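Local coordinates for protein saframycin Mx1 synthetase B (PDB 3KXW) that belongs to the ANL clan of AMP-binding enzymes, goes by the name fatty acid AMP ligase, and holds 5'-O-[(S)-(dodecanoyloxy)(hydroxy)phosphoryl]adenosine in a pocket, at residues C30-M41 / A73-A81; N268-K276 / V573-I581. All coordinates share one frame; numbering follows the deposited sequence.

In the fold
Interaction 1 and interaction 2 share no helix or strand and do not touch; their nearest atoms are about 13 Å apart. Interaction 1 is a buried contact, and both of its segments belong to the AMP-binding part. It sets a beta hairpin against the start of helix 76-87 through apolar packing and a ring on a glycine. Interaction 2 is partly buried and joins parts far apart in sequence. Helix 269-277 of the AMP-binding part meets the last modelled residues of the C-terminal part. Its inner side is apolar too, but a lysine amino group and three waters link the two segments, in a contact that is only partly buried.

Interaction 1. Residues C30-M41 / A73-A81; sequences CTFLNKELEETM and APGLPLIQA
Cys-30 begins the contact on the first strand of the hairpin. Its CB lies 3.8 Å from CD2 of Leu-76, and its SG faces CD1 of Ile-79. Phe-32 comes next on the same side of the strand. Its CG is anti to the backbone N (chi1 -165°), and the ring lies flat over Gly-75. The CA of Gly-75 stands 3.6 Å from the ring centroid of Phe-32, 9° off the normal, a CH-pi contact over the face. Gly-75 is the N-cap residue of helix 76-87, and its backbone angles (phi 154°) suit a residue with no side chain. The far end of the ring reaches Pro-74, with CZ of Phe-32 4.0 Å from CB of Pro-74. At its root, CB of Phe-32 meets CG of Leu-76 at 3.9 Å.

A type II' turn from Asn-34 to Leu-37 leads into the second strand. There CD1 of Leu-76 rests on the Glu-39 backbone, 3.6 Å from O of Glu-39, and the Glu-39 side chain crosses it at a slant. Met-41, a selenomethionine, closes the row. Its end runs across Gln-80, though its exact placing there is doubtful. Leu-76 thus spreads its two methyls over both strands.

Strand 28-34 also pairs with strand 236-239 in a mixed sheet, where Thr-31 and Leu-33 bond to Met-239. The helix start packs on the side where Cys-30, Phe-32 and Ile-79 touch Met-239.

Between hairpin and helix the contact rests on dispersion and shape. Backbone bonds hold the hairpin together, while a ring face and a branched side chain seat the helix start.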
ATOM      1  N   CYS A  30      -6.332   9.239 -17.122  1.00 15.77           N
ATOM      2  CA  CYS A  30      -5.106   8.873 -16.422  1.00 16.46           C
ATOM      3  C   CYS A  30      -3.902   9.551 -17.039  1.00 16.59           C
ATOM      4  O   CYS A  30      -3.736   9.544 -18.260  1.00 17.09           O
ATOM      5  CB  CYS A  30      -4.901   7.351 -16.479  1.00 16.02           C
ATOM      6  SG  CYS A  30      -6.073   6.432 -15.438  1.00 17.18           S
ATOM      7  N   THR A  31      -3.062  10.123 -16.188  1.00 14.70           N
ATOM      8  CA  THR A  31      -1.816  10.723 -16.621  1.00 14.68           C
ATOM      9  C   THR A  31      -0.681  10.100 -15.822  1.00 15.37           C
ATOM     10  O   THR A  31      -0.728  10.056 -14.580  1.00 13.91           O
ATOM     11  CB  THR A  31      -1.795  12.260 -16.400  1.00 17.26           C
ATOM     12  OG1 THR A  31      -2.791  12.901 -17.220  1.00 17.90           O
ATOM     13  CG2 THR A  31      -0.402  12.851 -16.730  1.00 15.81           C
ATOM     14  N   PHE A  32       0.343   9.641 -16.528  1.00 14.24           N
ATOM     15  CA  PHE A  32       1.534   9.101 -15.860  1.00 14.53           C
ATOM     16  C   PHE A  32       2.776   9.955 -16.191  1.00 16.83           C
ATOM     17  O   PHE A  32       2.984  10.348 -17.344  1.00 19.35           O
ATOM     18  CB  PHE A  32       1.734   7.619 -16.213  1.00 16.52           C
ATOM     19  CG  PHE A  32       2.698   6.920 -15.314  1.00 15.53           C
ATOM     20  CD1 PHE A  32       2.282   6.428 -14.083  1.00 16.72           C
ATOM     21  CD2 PHE A  32       4.033   6.793 -15.675  1.00 16.60           C
ATOM     22  CE1 PHE A  32       3.178   5.799 -13.234  1.00 15.76           C
ATOM     23  CE2 PHE A  32       4.938   6.171 -14.835  1.00 17.24           C
ATOM     24  CZ  PHE A  32       4.507   5.670 -13.612  1.00 16.20           C
ATOM     25  N   LEU A  33       3.583  10.227 -15.173  1.00 15.91           N
ATOM     26  CA  LEU A  33       4.688  11.153 -15.280  1.00 18.29           C
ATOM     27  C   LEU A  33       5.961  10.385 -15.028  1.00 21.55           C
ATOM     28  O   LEU A  33       6.027   9.598 -14.086  1.00 19.34           O
ATOM     29  CB  LEU A  33       4.555  12.274 -14.241  1.00 19.94           C
ATOM     30  CG  LEU A  33       3.250  13.069 -14.178  1.00 20.71           C
ATOM     31  CD1 LEU A  33       3.261  14.054 -13.010  1.00 17.72           C
ATOM     32  CD2 LEU A  33       2.977  13.801 -15.483  1.00 21.07           C
ATOM     33  N   ASN A  34       6.948  10.571 -15.899  1.00 23.20           N
ATOM     34  CA  ASN A  34       8.291  10.084 -15.619  1.00 28.43           C
ATOM     35  C   ASN A  34       9.258  11.225 -15.866  1.00 28.72           C
ATOM     36  O   ASN A  34       9.440  11.635 -17.003  1.00 31.03           O
ATOM     37  CB  ASN A  34       8.649   8.889 -16.505  1.00 30.89           C
ATOM     38  CG  ASN A  34       9.920   8.186 -16.040  1.00 32.42           C
ATOM     39  OD1 ASN A  34      10.433   8.457 -14.952  1.00 34.23           O
ATOM     40  ND2 ASN A  34      10.423   7.272 -16.853  1.00 37.96           N
ATOM     41  N   LYS A  35       9.860  11.739 -14.800  1.00 28.59           N
ATOM     42  CA  LYS A  35      10.701  12.938 -14.891  1.00 33.11           C
ATOM     43  C   LYS A  35       9.847  14.084 -15.403  1.00 32.61           C
ATOM     44  O   LYS A  35       8.849  14.447 -14.777  1.00 31.06           O
ATOM     45  CB  LYS A  35      11.899  12.712 -15.815  1.00 33.47           C
ATOM     46  CG  LYS A  35      12.871  11.637 -15.340  1.00 37.18           C
ATOM     47  CD  LYS A  35      13.447  11.957 -13.963  1.00 40.83           C
ATOM     48  CE  LYS A  35      14.730  11.155 -13.684  1.00 42.77           C
ATOM     49  NZ  LYS A  35      15.506  11.731 -12.532  1.00 45.64           N
ATOM     50  N   GLU A  36      10.210  14.635 -16.558  1.00 31.44           N
ATOM     51  CA  GLU A  36       9.451  15.754 -17.098  1.00 33.36           C
ATOM     52  C   GLU A  36       8.544  15.309 -18.245  1.00 34.80           C
ATOM     53  O   GLU A  36       7.964  16.135 -18.937  1.00 34.48           O
ATOM     54  CB  GLU A  36      10.389  16.886 -17.536  1.00 36.30           C
ATOM     55  CG  GLU A  36      11.184  17.515 -16.382  1.00 38.40           C
ATOM     56  CD  GLU A  36      10.314  18.258 -15.365  1.00 41.98           C
ATOM     57  OE1 GLU A  36       9.510  19.131 -15.766  1.00 43.46           O
ATOM     58  OE2 GLU A  36      10.449  17.979 -14.151  1.00 44.10           O
ATOM     59  N   LEU A  37       8.425  13.998 -18.434  1.00 31.16           N
ATOM     60  CA  LEU A  37       7.595  13.457 -19.505  1.00 32.56           C
ATOM     61  C   LEU A  37       6.169  13.221 -19.007  1.00 30.37           C
ATOM     62  O   LEU A  37       5.957  12.896 -17.832  1.00 26.78           O
ATOM     63  CB  LEU A  37       8.190  12.155 -20.044  1.00 31.94           C
ATOM     64  CG  LEU A  37       9.605  12.208 -20.624  1.00 36.92           C
ATOM     65  CD1 LEU A  37      10.142  10.788 -20.855  1.00 38.24           C
ATOM     66  CD2 LEU A  37       9.626  13.024 -21.912  1.00 37.34           C
ATOM     67  N   GLU A  38       5.208  13.389 -19.913  1.00 27.83           N
ATOM     68  CA  GLU A  38       3.778  13.271 -19.617  1.00 26.98           C
ATOM     69  C   GLU A  38       3.124  12.344 -20.637  1.00 28.49           C
ATOM     70  O   GLU A  38       3.342  12.504 -21.837  1.00 28.00           O
ATOM     71  CB  GLU A  38       3.121  14.641 -19.782  1.00 30.97           C
ATOM     72  CG  GLU A  38       2.562  15.302 -18.539  1.00 32.64           C
ATOM     73  CD  GLU A  38       1.397  16.240 -18.869  1.00 35.02           C
ATOM     74  OE1 GLU A  38       1.146  16.464 -20.075  1.00 37.53           O
ATOM     75  OE2 GLU A  38       0.727  16.742 -17.933  1.00 35.17           O
ATOM     76  N   GLU A  39       2.331  11.379 -20.176  1.00 23.65           N
ATOM     77  CA  GLU A  39       1.466  10.622 -21.072  1.00 23.47           C
ATOM     78  C   GLU A  39       0.075  10.497 -20.469  1.00 22.72           C
ATOM     79  O   GLU A  39      -0.083  10.151 -19.295  1.00 18.47           O
ATOM     80  CB  GLU A  39       2.021   9.237 -21.372  1.00 26.92           C
ATOM     81  CG  GLU A  39       1.403   8.605 -22.606  1.00 28.26           C
ATOM     82  CD  GLU A  39       1.857   7.171 -22.823  1.00 34.15           C
ATOM     83  OE1 GLU A  39       2.966   6.815 -22.353  1.00 37.33           O
ATOM     84  OE2 GLU A  39       1.098   6.398 -23.460  1.00 35.82           O
ATOM     85  N   THR A  40      -0.931  10.774 -21.288  1.00 20.32           N
ATOM     86  CA  THR A  40      -2.306  10.876 -20.813  1.00 19.22           C
ATOM     87  C   THR A  40      -3.204   9.969 -21.643  1.00 20.67           C
ATOM     88  O   THR A  40      -2.974   9.792 -22.832  1.00 19.91           O
ATOM     89  CB  THR A  40      -2.795  12.348 -20.897  1.00 22.14           C
ATOM     90  OG1 THR A  40      -2.182  13.110 -19.846  1.00 23.88           O
ATOM     91  CG2 THR A  40      -4.328  12.450 -20.723  1.00 23.01           C
HETATM   92  N   MSE A  41      -4.214   9.382 -21.027  1.00 17.31           N
HETATM   93  CA  MSE A  41      -5.232   8.699 -21.822  1.00 18.09           C
HETATM   94  C   MSE A  41      -6.618   9.161 -21.442  1.00 17.26           C
HETATM   95  O   MSE A  41      -6.915   9.420 -20.272  1.00 14.93           O
HETATM   96  CB  MSE A  41      -5.124   7.166 -21.750  1.00 20.82           C
HETATM   97  CG  MSE A  41      -5.224   6.559 -20.379  1.00 23.30           C
HETATM   98 SE   MSE A  41      -5.196   4.583 -20.591  1.00 49.61          SE
HETATM   99  CE  MSE A  41      -4.447   4.539 -22.405  1.00 20.91           C
ATOM    100  N   ALA A  73       5.728  -2.735 -14.233  1.00 17.89           N
ATOM    101  CA  ALA A  73       6.057  -1.587 -13.404  1.00 17.89           C
ATOM    102  C   ALA A  73       4.866  -0.615 -13.450  1.00 17.24           C
ATOM    103  O   ALA A  73       4.003  -0.719 -14.333  1.00 17.08           O
ATOM    104  CB  ALA A  73       7.340  -0.907 -13.915  1.00 19.31           C
ATOM    105  N   PRO A  74       4.814   0.329 -12.507  1.00 17.19           N
ATOM    106  CA  PRO A  74       3.763   1.344 -12.560  1.00 17.64           C
ATOM    107  C   PRO A  74       3.740   2.058 -13.917  1.00 16.88           C
ATOM    108  O   PRO A  74       4.782   2.274 -14.513  1.00 15.49           O
ATOM    109  CB  PRO A  74       4.181   2.332 -11.463  1.00 17.82           C
ATOM    110  CG  PRO A  74       5.025   1.533 -10.512  1.00 17.86           C
ATOM    111  CD  PRO A  74       5.774   0.576 -11.413  1.00 17.82           C
ATOM    112  N   GLY A  75       2.558   2.436 -14.385  1.00 17.61           N
ATOM    113  CA  GLY A  75       2.435   3.099 -15.661  1.00 15.54           C
ATOM    114  C   GLY A  75       1.079   2.893 -16.295  1.00 15.61           C
ATOM    115  O   GLY A  75       0.194   2.230 -15.738  1.00 13.78           O
ATOM    116  N   LEU A  76       0.898   3.461 -17.481  1.00 15.02           N
ATOM    117  CA  LEU A  76      -0.383   3.307 -18.151  1.00 16.69           C
ATOM    118  C   LEU A  76      -0.578   1.880 -18.682  1.00 15.33           C
ATOM    119  O   LEU A  76      -1.720   1.405 -18.714  1.00 14.97           O
ATOM    120  CB  LEU A  76      -0.573   4.347 -19.263  1.00 16.97           C
ATOM    121  CG  LEU A  76      -0.581   5.807 -18.776  1.00 16.28           C
ATOM    122  CD1 LEU A  76      -0.881   6.738 -19.947  1.00 20.99           C
ATOM    123  CD2 LEU A  76      -1.610   5.994 -17.670  1.00 16.58           C
ATOM    124  N   PRO A  77       0.509   1.200 -19.111  1.00 15.54           N
ATOM    125  CA  PRO A  77       0.264  -0.174 -19.604  1.00 14.52           C
ATOM    126  C   PRO A  77      -0.353  -1.104 -18.546  1.00 15.11           C
ATOM    127  O   PRO A  77      -1.240  -1.900 -18.867  1.00 14.21           O
ATOM    128  CB  PRO A  77       1.657  -0.659 -20.025  1.00 18.36           C
ATOM    129  CG  PRO A  77       2.377   0.612 -20.429  1.00 20.21           C
ATOM    130  CD  PRO A  77       1.851   1.698 -19.497  1.00 15.98           C
ATOM    131  N   LEU A  78       0.089  -1.000 -17.297  1.00 15.48           N
ATOM    132  CA  LEU A  78      -0.527  -1.807 -16.237  1.00 14.13           C
ATOM    133  C   LEU A  78      -2.037  -1.551 -16.164  1.00 12.11           C
ATOM    134  O   LEU A  78      -2.827  -2.477 -16.039  1.00 12.38           O
ATOM    135  CB  LEU A  78       0.139  -1.555 -14.890  1.00 13.86           C
ATOM    136  CG  LEU A  78      -0.546  -2.120 -13.633  1.00 15.40           C
ATOM    137  CD1 LEU A  78      -0.731  -3.640 -13.745  1.00 15.91           C
ATOM    138  CD2 LEU A  78       0.308  -1.793 -12.424  1.00 15.30           C
ATOM    139  N   ILE A  79      -2.435  -0.291 -16.250  1.00 12.77           N
ATOM    140  CA  ILE A  79      -3.853   0.078 -16.117  1.00 13.19           C
ATOM    141  C   ILE A  79      -4.669  -0.415 -17.308  1.00 13.95           C
ATOM    142  O   ILE A  79      -5.782  -0.935 -17.152  1.00 12.90           O
ATOM    143  CB  ILE A  79      -4.004   1.609 -15.964  1.00 14.39           C
ATOM    144  CG1 ILE A  79      -3.332   2.077 -14.660  1.00 13.00           C
ATOM    145  CG2 ILE A  79      -5.481   2.002 -15.988  1.00 14.42           C
ATOM    146  CD1 ILE A  79      -3.120   3.627 -14.573  1.00 13.45           C
ATOM    147  N   GLN A  80      -4.116  -0.277 -18.507  1.00 13.15           N
ATOM    148  CA  GLN A  80      -4.788  -0.820 -19.696  1.00 14.38           C
ATOM    149  C   GLN A  80      -4.966  -2.343 -19.571  1.00 13.96           C
ATOM    150  O   GLN A  80      -6.022  -2.878 -19.904  1.00 13.24           O
ATOM    151  CB  GLN A  80      -3.966  -0.498 -20.949  1.00 14.36           C
ATOM    152  CG  GLN A  80      -3.837   1.003 -21.228  1.00 16.01           C
ATOM    153  CD  GLN A  80      -2.674   1.341 -22.130  1.00 22.84           C
ATOM    154  OE1 GLN A  80      -2.030   0.462 -22.684  1.00 26.61           O
ATOM    155  NE2 GLN A  80      -2.374   2.624 -22.253  1.00 26.30           N
ATOM    156  N   ALA A  81      -3.920  -3.030 -19.118  1.00 12.55           N
ATOM    157  CA  ALA A  81      -3.939  -4.502 -19.041  1.00 13.48           C
ATOM    158  C   ALA A  81      -4.946  -4.962 -17.998  1.00 12.56           C
ATOM    159  O   ALA A  81      -5.693  -5.916 -18.219  1.00 12.18           O
ATOM    160  CB  ALA A  81      -2.521  -5.066 -18.737  1.00 11.77           C
TER

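Interaction 2. Residues N268-K276 / V573-I581; sequences NFAYDYCVK and VATWQLNKI
Leu-578 is the main bump of the C-terminal segment, and it fits a hollow on helix 269-277 between Phe-269, Asp-272 and Tyr-273. Its CG is anti to the backbone N (chi1 171°), which carries the methyls in toward the helix. CD2 of Leu-578 meets CB of Phe-269 at 4.0 Å. CD1 of Leu-578 sits 3.8 Å from CA of Tyr-273 and near the edge of that ring. Val-275 and Ile-581 touch through their CG1 atoms.

In the other direction, the bent chain of Lys-276 crosses the Trp-576 indole, its CE over the face and 3.9 Å from the centroid of the five-membered ring. The amino group then enters the type I turn from Gln-577 to Lys-580. NZ of Lys-276 donates to O of Lys-580 at 2.7 Å and to O of Gln-577 at 2.9 Å. It meets the second from above the carbonyl plane, opposite N of Lys-580. One water joins NZ of Lys-276 to N of Gln-577, a second OD1 of Asp-272 to O of Asn-579, a third O of Asp-272 to O of Leu-578.

The contact joins the AMP-binding and C-terminal parts of this ANL-clan enzyme. OD2 of Asp-272 is hydrogen-bonded to OG1 of Thr-305. The same helix, 303-313, packs Ala-312 on Val-275 and His-308 on Ile-581. Trp-576 stacks with Phe-522 of helix 515-533, and strand 574-577 pairs antiparallel with strand 539-544.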
ATOM      1  N   ASN A 268       1.735   6.531   6.633  1.00 12.91           N
ATOM      2  CA  ASN A 268       2.280   7.560   7.515  1.00 13.69           C
ATOM      3  C   ASN A 268       3.756   7.891   7.239  1.00 12.55           C
ATOM      4  O   ASN A 268       4.144   9.054   7.234  1.00 12.62           O
ATOM      5  CB  ASN A 268       2.120   7.055   8.945  1.00 14.95           C
ATOM      6  CG  ASN A 268       2.484   8.093   9.971  1.00 14.98           C
ATOM      7  OD1 ASN A 268       1.668   8.945  10.309  1.00 14.63           O
ATOM      8  ND2 ASN A 268       3.697   8.003  10.501  1.00 12.87           N
ATOM      9  N   PHE A 269       4.589   6.874   7.008  1.00 13.54           N
ATOM     10  CA  PHE A 269       6.035   7.124   6.854  1.00 13.94           C
ATOM     11  C   PHE A 269       6.386   8.201   5.804  1.00 13.18           C
ATOM     12  O   PHE A 269       7.408   8.895   5.920  1.00 12.16           O
ATOM     13  CB  PHE A 269       6.778   5.828   6.500  1.00 14.28           C
ATOM     14  CG  PHE A 269       6.830   5.566   5.025  1.00 14.31           C
ATOM     15  CD1 PHE A 269       7.853   6.092   4.254  1.00 13.70           C
ATOM     16  CD2 PHE A 269       5.833   4.812   4.404  1.00 16.39           C
ATOM     17  CE1 PHE A 269       7.892   5.889   2.888  1.00 15.18           C
ATOM     18  CE2 PHE A 269       5.875   4.603   3.034  1.00 18.16           C
ATOM     19  CZ  PHE A 269       6.907   5.144   2.282  1.00 15.25           C
ATOM     20  N   ALA A 270       5.570   8.319   4.756  1.00 12.45           N
ATOM     21  CA  ALA A 270       5.976   9.163   3.632  1.00 13.29           C
ATOM     22  C   ALA A 270       5.958  10.656   3.990  1.00 12.68           C
ATOM     23  O   ALA A 270       6.706  11.463   3.403  1.00 13.47           O
ATOM     24  CB  ALA A 270       5.108   8.873   2.391  1.00 11.64           C
ATOM     25  N   TYR A 271       5.123  11.026   4.956  1.00 12.57           N
ATOM     26  CA  TYR A 271       5.108  12.401   5.437  1.00 11.52           C
ATOM     27  C   TYR A 271       6.427  12.708   6.189  1.00 13.47           C
ATOM     28  O   TYR A 271       7.037  13.762   6.000  1.00 12.88           O
ATOM     29  CB  TYR A 271       3.828  12.693   6.256  1.00 13.72           C
ATOM     30  CG  TYR A 271       2.548  12.561   5.424  1.00 12.90           C
ATOM     31  CD1 TYR A 271       2.201  13.527   4.494  1.00 11.77           C
ATOM     32  CD2 TYR A 271       1.713  11.461   5.566  1.00 11.96           C
ATOM     33  CE1 TYR A 271       1.050  13.415   3.712  1.00 11.94           C
ATOM     34  CE2 TYR A 271       0.561  11.326   4.791  1.00 13.90           C
ATOM     35  CZ  TYR A 271       0.237  12.305   3.867  1.00 12.86           C
ATOM     36  OH  TYR A 271      -0.889  12.182   3.104  1.00 12.03           O
ATOM     37  N   ASP A 272       6.888  11.763   6.998  1.00 13.21           N
ATOM     38  CA  ASP A 272       8.162  11.910   7.683  1.00 13.51           C
ATOM     39  C   ASP A 272       9.290  11.968   6.687  1.00 13.70           C
ATOM     40  O   ASP A 272      10.260  12.689   6.875  1.00 14.74           O
ATOM     41  CB  ASP A 272       8.416  10.736   8.616  1.00 14.45           C
ATOM     42  CG  ASP A 272       7.599  10.821   9.886  1.00 15.55           C
ATOM     43  OD1 ASP A 272       7.569  11.893  10.517  1.00 16.48           O
ATOM     44  OD2 ASP A 272       6.981   9.807  10.233  1.00 17.25           O
ATOM     45  N   TYR A 273       9.163  11.185   5.623  1.00 14.15           N
ATOM     46  CA  TYR A 273      10.207  11.104   4.613  1.00 14.80           C
ATOM     47  C   TYR A 273      10.365  12.451   3.904  1.00 16.02           C
ATOM     48  O   TYR A 273      11.490  12.882   3.629  1.00 14.77           O
ATOM     49  CB  TYR A 273       9.874   9.985   3.627  1.00 13.27           C
ATOM     50  CG  TYR A 273      10.988   9.599   2.692  1.00 15.95           C
ATOM     51  CD1 TYR A 273      12.082   8.854   3.118  1.00 17.39           C
ATOM     52  CD2 TYR A 273      10.929   9.964   1.370  1.00 16.66           C
ATOM     53  CE1 TYR A 273      13.113   8.505   2.217  1.00 20.03           C
ATOM     54  CE2 TYR A 273      11.908   9.619   0.492  1.00 19.14           C
ATOM     55  CZ  TYR A 273      12.998   8.899   0.899  1.00 21.52           C
ATOM     56  OH  TYR A 273      13.937   8.607  -0.083  1.00 24.11           O
ATOM     57  N   CYS A 274       9.235  13.091   3.594  1.00 13.41           N
ATOM     58  CA  CYS A 274       9.254  14.466   3.058  1.00 14.93           C
ATOM     59  C   CYS A 274       9.926  15.460   3.992  1.00 15.85           C
ATOM     60  O   CYS A 274      10.770  16.246   3.565  1.00 16.50           O
ATOM     61  CB  CYS A 274       7.844  14.958   2.769  1.00 14.81           C
ATOM     62  SG  CYS A 274       7.067  14.196   1.322  1.00 15.05           S
ATOM     63  N   VAL A 275       9.549  15.419   5.267  1.00 14.38           N
ATOM     64  CA  VAL A 275      10.150  16.313   6.245  1.00 16.05           C
ATOM     65  C   VAL A 275      11.662  16.106   6.313  1.00 17.64           C
ATOM     66  O   VAL A 275      12.432  17.069   6.350  1.00 19.18           O
ATOM     67  CB  VAL A 275       9.522  16.110   7.638  1.00 16.15           C
ATOM     68  CG1 VAL A 275      10.368  16.794   8.741  1.00 17.89           C
ATOM     69  CG2 VAL A 275       8.097  16.630   7.655  1.00 17.48           C
ATOM     70  N   LYS A 276      12.077  14.848   6.350  1.00 15.93           N
ATOM     71  CA  LYS A 276      13.485  14.517   6.495  1.00 16.81           C
ATOM     72  C   LYS A 276      14.331  14.902   5.272  1.00 21.33           C
ATOM     73  O   LYS A 276      15.484  15.350   5.416  1.00 19.42           O
ATOM     74  CB  LYS A 276      13.655  13.027   6.778  1.00 17.19           C
ATOM     75  CG  LYS A 276      15.076  12.690   7.190  1.00 21.16           C
ATOM     76  CD  LYS A 276      15.099  11.667   8.260  1.00 19.36           C
ATOM     77  CE  LYS A 276      16.421  11.683   9.012  1.00 20.42           C
ATOM     78  NZ  LYS A 276      16.303  12.423  10.281  1.00 20.51           N
ATOM     79  N   VAL A 573      29.141   5.080  14.478  1.00 23.71           N
ATOM     80  CA  VAL A 573      29.626   6.069  13.527  1.00 23.67           C
ATOM     81  C   VAL A 573      28.547   7.112  13.270  1.00 25.90           C
ATOM     82  O   VAL A 573      28.810   8.316  13.278  1.00 24.52           O
ATOM     83  CB  VAL A 573      30.016   5.419  12.194  1.00 23.12           C
ATOM     84  CG1 VAL A 573      30.306   6.486  11.126  1.00 25.44           C
ATOM     85  CG2 VAL A 573      31.200   4.465  12.389  1.00 24.30           C
ATOM     86  N   ALA A 574      27.326   6.650  13.008  1.00 21.96           N
ATOM     87  CA  ALA A 574      26.218   7.580  12.803  1.00 22.40           C
ATOM     88  C   ALA A 574      24.908   6.847  12.914  1.00 20.67           C
ATOM     89  O   ALA A 574      24.854   5.619  12.769  1.00 18.78           O
ATOM     90  CB  ALA A 574      26.327   8.289  11.446  1.00 22.59           C
ATOM     91  N   THR A 575      23.853   7.602  13.187  1.00 20.61           N
ATOM     92  CA  THR A 575      22.516   7.029  13.272  1.00 20.17           C
ATOM     93  C   THR A 575      21.614   7.872  12.406  1.00 19.45           C
ATOM     94  O   THR A 575      21.795   9.082  12.332  1.00 21.22           O
ATOM     95  CB  THR A 575      22.001   7.020  14.729  1.00 20.86           C
ATOM     96  OG1 THR A 575      22.859   6.200  15.526  1.00 23.15           O
ATOM     97  CG2 THR A 575      20.578   6.451  14.827  1.00 21.68           C
ATOM     98  N   TRP A 576      20.649   7.239  11.746  1.00 17.89           N
ATOM     99  CA  TRP A 576      19.643   7.960  10.972  1.00 17.27           C
ATOM    100  C   TRP A 576      18.294   7.524  11.531  1.00 17.15           C
ATOM    101  O   TRP A 576      18.072   6.330  11.733  1.00 15.77           O
ATOM    102  CB  TRP A 576      19.786   7.541   9.506  1.00 18.64           C
ATOM    103  CG  TRP A 576      18.773   8.061   8.505  1.00 17.97           C
ATOM    104  CD1 TRP A 576      18.891   9.173   7.723  1.00 18.05           C
ATOM    105  CD2 TRP A 576      17.548   7.420   8.111  1.00 17.76           C
ATOM    106  NE1 TRP A 576      17.795   9.287   6.886  1.00 19.02           N
ATOM    107  CE2 TRP A 576      16.959   8.218   7.108  1.00 19.35           C
ATOM    108  CE3 TRP A 576      16.892   6.248   8.513  1.00 17.16           C
ATOM    109  CZ2 TRP A 576      15.735   7.889   6.511  1.00 18.48           C
ATOM    110  CZ3 TRP A 576      15.671   5.923   7.925  1.00 16.95           C
ATOM    111  CH2 TRP A 576      15.109   6.741   6.935  1.00 19.14           C
ATOM    112  N   GLN A 577      17.413   8.485  11.790  1.00 17.83           N
ATOM    113  CA  GLN A 577      16.071   8.191  12.294  1.00 18.90           C
ATOM    114  C   GLN A 577      15.033   8.870  11.412  1.00 18.37           C
ATOM    115  O   GLN A 577      14.939  10.105  11.380  1.00 19.43           O
ATOM    116  CB  GLN A 577      15.909   8.678  13.738  1.00 21.35           C
ATOM    117  CG  GLN A 577      16.811   7.978  14.761  1.00 24.93           C
ATOM    118  CD  GLN A 577      16.266   6.631  15.208  1.00 25.09           C
ATOM    119  OE1 GLN A 577      15.466   6.012  14.508  1.00 26.76           O
ATOM    120  NE2 GLN A 577      16.694   6.171  16.382  1.00 26.44           N
ATOM    121  N   LEU A 578      14.247   8.071  10.704  1.00 16.83           N
ATOM    122  CA  LEU A 578      13.257   8.604   9.759  1.00 17.39           C
ATOM    123  C   LEU A 578      12.361   9.682  10.363  1.00 18.49           C
ATOM    124  O   LEU A 578      12.090  10.711   9.731  1.00 19.22           O
ATOM    125  CB  LEU A 578      12.396   7.465   9.200  1.00 16.58           C
ATOM    126  CG  LEU A 578      11.183   7.865   8.365  1.00 18.10           C
ATOM    127  CD1 LEU A 578      11.597   8.727   7.199  1.00 16.28           C
ATOM    128  CD2 LEU A 578      10.470   6.613   7.877  1.00 20.37           C
ATOM    129  N   ASN A 579      11.894   9.449  11.581  1.00 18.67           N
ATOM    130  CA  ASN A 579      10.850  10.311  12.125  1.00 20.85           C
ATOM    131  C   ASN A 579      11.367  11.426  13.014  1.00 20.97           C
ATOM    132  O   ASN A 579      10.584  12.143  13.633  1.00 20.16           O
ATOM    133  CB  ASN A 579       9.729   9.502  12.794  1.00 23.98           C
ATOM    134  CG  ASN A 579      10.178   8.777  14.021  1.00 23.92           C
ATOM    135  OD1 ASN A 579      11.238   9.058  14.590  1.00 26.88           O
ATOM    136  ND2 ASN A 579       9.363   7.834  14.456  1.00 27.31           N
ATOM    137  N   LYS A 580      12.689  11.587  13.034  1.00 20.88           N
ATOM    138  CA  LYS A 580      13.323  12.644  13.816  1.00 25.11           C
ATOM    139  C   LYS A 580      13.870  13.744  12.925  1.00 24.91           C
ATOM    140  O   LYS A 580      14.358  13.490  11.827  1.00 24.38           O
ATOM    141  CB  LYS A 580      14.457  12.086  14.687  1.00 25.64           C
ATOM    142  CG  LYS A 580      14.023  11.705  16.084  1.00 31.86           C
ATOM    143  CD  LYS A 580      15.024  12.258  17.097  1.00 38.56           C
ATOM    144  CE  LYS A 580      16.457  12.109  16.583  1.00 36.62           C
ATOM    145  NZ  LYS A 580      17.454  12.659  17.553  1.00 43.18           N
ATOM    146  N   ILE A 581      13.787  14.970  13.412  1.00 25.04           N
ATOM    147  CA  ILE A 581      14.283  16.119  12.679  1.00 28.75           C
ATOM    148  C   ILE A 581      15.698  16.431  13.134  1.00 28.68           C
ATOM    149  O   ILE A 581      15.944  16.491  14.339  1.00 33.82           O
ATOM    150  CB  ILE A 581      13.388  17.336  12.936  1.00 30.03           C
ATOM    151  CG1 ILE A 581      12.010  17.106  12.305  1.00 26.70           C
ATOM    152  CG2 ILE A 581      14.028  18.592  12.397  1.00 28.81           C
ATOM    153  CD1 ILE A 581      10.971  18.124  12.741  1.00 25.93           C
TER
HETATM  154  O   HOH W   1       7.835  12.132  13.295  1.00 19.93           O
HETATM  155  O   HOH W   2      11.427  13.327   9.506  1.00 21.63           O
HETATM  156  O   HOH W   3      18.527  11.139  11.607  1.00 21.42           O